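Hypothetical protein, similar to alpha-acetolactate decarboxylase (Staphylococcus aureus subsp. aureus, PDB 1XV2) probably catalyses the decarboxylation of alpha-acetolactate to acetoin, as a zinc-binding member of the alpha-acetolactate decarboxylase family. Local coordinates at residues 11-14 with 15-18; 39-42 with 43-47. All blocks are in the same frame, centred on the assembly; numbering follows the deposited sequence.

Overall arrangement
Contacts 1 and 2 follow one another along the chain, and each spans the end of a strand of the same mixed sheet. In contact 1 the chain leaves strand 7-11 and starts helix 14-18; in contact 2 it leaves strand 37-42 and folds back toward strand 48-52. Their centres are 11 Å apart, and their nearest atoms about 4 Å, without touching. Both come near the zinc ion held by His176, His178 and His189: the side chains of Leu14 and of Thr41 each lie about 7 Å from it. Ile39, at the start of contact 2, packs on His176 and His178, whereas contact 1 reaches the second subunit through Thr13 and Thr16.

Contact 1. Residues 11-14 with 15-18; sequences HGTL and GTLM
Thr13 OG1 meets two groups at the start of helix 14-18: it accepts a weak, fairly straight hydrogen bond from Thr16 N at 3.4 Å (N-H...O 154°), and it binds a water at 2.9 Å. The same water is 2.6 Å from Thr16 OG1, bridging the two hydroxyls, which themselves stand 3.1 Å apart. A chi1 of 62° sets Thr13 OG1 between its own backbone N and carbonyl carbon, turned over the first helical turn, with Thr16 CB 3.4 Å away. Thr16 OG1 has a further partner in Tyr226 OH, and Leu166 of the second subunit packs against both threonines.

Behind this cap the backbone takes up the helical pattern. Leu17 N donates to Thr13 O, and Met18 N to Leu14 O at 2.9 Å, a nearly straight bond of 168°. Leu14 O also has the CG of selenomethionine Met18 unusually near, at 3.0 Å. Leu14 and Met18 extend side by side in the same direction, with Leu14 CD1 4.1 Å from Met18 CG. Met18, bent at both chi2 and chi3, touches Val229, Glu232 and Ile233 of helix 229-236, and Leu14 also rests on Ile233.

Thr13 is thus an N-cap. Its oxygen takes up, though only weakly, an amide N-H of the first turn that has no acceptor earlier in the helix, while the water ties the cap to Thr16. The polar end of the turn is held by the water and Tyr226, while Leu14 and Met18 turn their carbons to helix 229-236.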
loop_
_atom_site.group_PDB
_atom_site.type_symbol
_atom_site.label_atom_id
_atom_site.label_comp_id
_atom_site.label_asym_id
_atom_site.label_seq_id
_atom_site.Cartn_x
_atom_site.Cartn_y
_atom_site.Cartn_z
ATOM N N HIS A 11 6.164 6.400 -5.580
ATOM C CA HIS A 11 5.661 6.450 -6.944
ATOM C C HIS A 11 5.943 5.084 -7.544
ATOM O O HIS A 11 7.101 4.681 -7.669
ATOM C CB HIS A 11 6.375 7.527 -7.762
ATOM C CG HIS A 11 5.997 7.521 -9.211
ATOM N ND1 HIS A 11 4.791 8.009 -9.669
ATOM C CD2 HIS A 11 6.636 7.019 -10.295
ATOM C CE1 HIS A 11 4.705 7.806 -10.972
ATOM N NE2 HIS A 11 5.810 7.206 -11.375
ATOM N N GLY A 12 4.884 4.372 -7.914
ATOM C CA GLY A 12 5.063 3.044 -8.469
ATOM C C GLY A 12 5.380 2.105 -7.326
ATOM O O GLY A 12 5.401 2.528 -6.165
ATOM N N THR A 13 5.633 0.837 -7.635
ATOM C CA THR A 13 5.936 -0.146 -6.598
ATOM C C THR A 13 7.114 -1.037 -6.982
ATOM O O THR A 13 7.494 -1.115 -8.148
ATOM C CB THR A 13 4.714 -1.042 -6.315
ATOM O OG1 THR A 13 4.376 -1.771 -7.500
ATOM C CG2 THR A 13 3.517 -0.202 -5.903
ATOM N N LEU A 14 7.690 -1.711 -5.995
ATOM C CA LEU A 14 8.822 -2.591 -6.247
ATOM C C LEU A 14 8.399 -3.837 -7.019
ATOM O O LEU A 14 9.097 -4.281 -7.924
ATOM C CB LEU A 14 9.477 -3.001 -4.928
ATOM C CG LEU A 14 10.668 -3.955 -5.046
ATOM C CD1 LEU A 14 11.737 -3.335 -5.929
ATOM C CD2 LEU A 14 11.214 -4.257 -3.663
ATOM N N GLY A 15 7.246 -4.389 -6.660
ATOM C CA GLY A 15 6.757 -5.580 -7.329
ATOM C C GLY A 15 6.483 -5.392 -8.812
ATOM O O GLY A 15 6.768 -6.280 -9.611
ATOM N N THR A 16 5.922 -4.245 -9.181
ATOM C CA THR A 16 5.617 -3.953 -10.576
ATOM C C THR A 16 6.902 -3.643 -11.345
ATOM O O THR A 16 7.006 -3.932 -12.538
ATOM C CB THR A 16 4.634 -2.760 -10.697
ATOM O OG1 THR A 16 3.367 -3.126 -10.133
ATOM C CG2 THR A 16 4.437 -2.368 -12.155
ATOM N N LEU A 17 7.877 -3.048 -10.666
ATOM C CA LEU A 17 9.151 -2.751 -11.309
ATOM C C LEU A 17 9.789 -4.106 -11.619
ATOM O O LEU A 17 10.222 -4.354 -12.743
ATOM C CB LEU A 17 10.066 -1.949 -10.372
ATOM C CG LEU A 17 11.347 -1.384 -11.000
ATOM C CD1 LEU A 17 10.994 -0.167 -11.843
ATOM C CD2 LEU A 17 12.348 -0.998 -9.911
HETATM N N MSE A 18 9.825 -4.982 -10.614
HETATM C CA MSE A 18 10.400 -6.321 -10.761
HETATM C C MSE A 18 9.734 -7.083 -11.902
HETATM O O MSE A 18 10.358 -7.921 -12.552
HETATM C CB MSE A 18 10.226 -7.126 -9.468
HETATM C CG MSE A 18 11.011 -6.621 -8.270
HETATM SE SE MSE A 18 12.930 -6.789 -8.465
HETATM C CE MSE A 18 13.101 -8.689 -8.260
HETATM O O HOH W 1 1.899 -1.343 -8.908
#

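Contact 2. Residues 39-42 with 43-47; sequences IATL and TGSDG
Thr41 OG1 donates a 2.9 Å hydrogen bond to Gly47 O, approaching from above the carbonyl plane and 44° out of it. With OG1 anti to the backbone N (chi1 178°), the hydroxyl extends across the turn to the returning chain, and it also lies 3.0 Å from Ser45 C. Leu42 O is gripped twice: Asp46 N donates to it at 3.0 Å, and Ser45 N at 2.7 Å through a weak, strongly bent bond of 118°. Asp46 N reaches this oxygen from well above its carbonyl plane and shares its hydrogen with Thr43 O. Leu42 N also donates to Asp46 O, by a longer bond, and His58 NE2 binds the same carbonyl oxygen.

Around these bonds the side chains pack on two sides. Leu42 and Asp46 run alongside each other in the same direction. Leu42 CB lies 4.0 Å from Asp46 CB. Farther out, Leu42 CD1 meets Asp46 OD2 at 3.8 Å, an apolar methyl beside a carboxylate oxygen. Leu42 also touches Val49, and Asp46 touches Ala131. Thr41 CG2 faces Ser45, lying 4.0 Å from Ser45 CA, while the Ser45 side chain packs on Met129 and Leu139. Thr43 leans on Tyr136, its OG1 making a weak hydrogen bond to Lys73 O.

Thr43 and Gly44 have the backbone angles of a type II turn, and Ser45, also at positive phi, takes the first position of the bulge, with Asp46 the second residue facing Leu42. This is a G1 beta bulge at the turn between antiparallel strands 37-42 and 48-52, with a serine in the positive-phi bulge position that is commonly glycine.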
loop_
_atom_site.group_PDB
_atom_site.type_symbol
_atom_site.label_atom_id
_atom_site.label_comp_id
_atom_site.label_asym_id
_atom_site.label_seq_id
_atom_site.Cartn_x
_atom_site.Cartn_y
_atom_site.Cartn_z
ATOM N N ILE A 39 15.143 7.192 -2.250
ATOM C CA ILE A 39 15.842 6.353 -3.206
ATOM C C ILE A 39 14.973 6.130 -4.435
ATOM O O ILE A 39 13.754 6.280 -4.380
ATOM C CB ILE A 39 16.148 4.983 -2.587
ATOM C CG1 ILE A 39 14.830 4.289 -2.224
ATOM C CG2 ILE A 39 17.001 5.155 -1.342
ATOM C CD1 ILE A 39 14.998 2.979 -1.497
ATOM N N ALA A 40 15.607 5.749 -5.537
ATOM C CA ALA A 40 14.891 5.487 -6.778
ATOM C C ALA A 40 15.854 4.979 -7.840
ATOM O O ALA A 40 16.972 4.556 -7.542
ATOM C CB ALA A 40 14.196 6.766 -7.267
ATOM N N THR A 41 15.395 5.010 -9.084
ATOM C CA THR A 41 16.198 4.603 -10.220
ATOM C C THR A 41 15.618 5.335 -11.423
ATOM O O THR A 41 14.567 5.976 -11.311
ATOM C CB THR A 41 16.157 3.080 -10.436
ATOM O OG1 THR A 41 16.932 2.748 -11.597
ATOM C CG2 THR A 41 14.722 2.588 -10.599
ATOM N N LEU A 42 16.295 5.265 -12.562
ATOM C CA LEU A 42 15.812 5.958 -13.753
ATOM C C LEU A 42 15.128 5.026 -14.742
ATOM O O LEU A 42 15.046 3.821 -14.521
ATOM C CB LEU A 42 16.975 6.674 -14.447
ATOM C CG LEU A 42 17.743 7.686 -13.592
ATOM C CD1 LEU A 42 18.823 8.334 -14.437
ATOM C CD2 LEU A 42 16.789 8.740 -13.043
ATOM N N THR A 43 14.636 5.595 -15.837
ATOM C CA THR A 43 13.962 4.812 -16.863
ATOM C C THR A 43 14.824 3.603 -17.213
ATOM O O THR A 43 16.045 3.713 -17.304
ATOM C CB THR A 43 13.714 5.671 -18.127
ATOM O OG1 THR A 43 12.910 6.806 -17.777
ATOM C CG2 THR A 43 12.995 4.864 -19.194
ATOM N N GLY A 44 14.180 2.451 -17.391
ATOM C CA GLY A 44 14.895 1.227 -17.711
ATOM C C GLY A 44 15.621 0.696 -16.490
ATOM O O GLY A 44 16.437 -0.225 -16.585
ATOM N N SER A 45 15.295 1.275 -15.335
ATOM C CA SER A 45 15.908 0.924 -14.058
ATOM C C SER A 45 17.393 1.224 -14.170
ATOM O O SER A 45 18.241 0.457 -13.713
ATOM C CB SER A 45 15.700 -0.553 -13.719
ATOM O OG SER A 45 16.112 -0.815 -12.383
ATOM N N ASP A 46 17.694 2.354 -14.797
ATOM C CA ASP A 46 19.068 2.769 -14.992
ATOM C C ASP A 46 19.713 3.346 -13.741
ATOM O O ASP A 46 19.354 4.429 -13.280
ATOM C CB ASP A 46 19.157 3.788 -16.130
ATOM C CG ASP A 46 20.542 4.405 -16.254
ATOM O OD1 ASP A 46 21.540 3.655 -16.182
ATOM O OD2 ASP A 46 20.631 5.638 -16.426
ATOM N N GLY A 47 20.661 2.600 -13.189
ATOM C CA GLY A 47 21.388 3.067 -12.029
ATOM C C GLY A 47 20.670 3.164 -10.702
ATOM O O GLY A 47 19.637 2.535 -10.466
#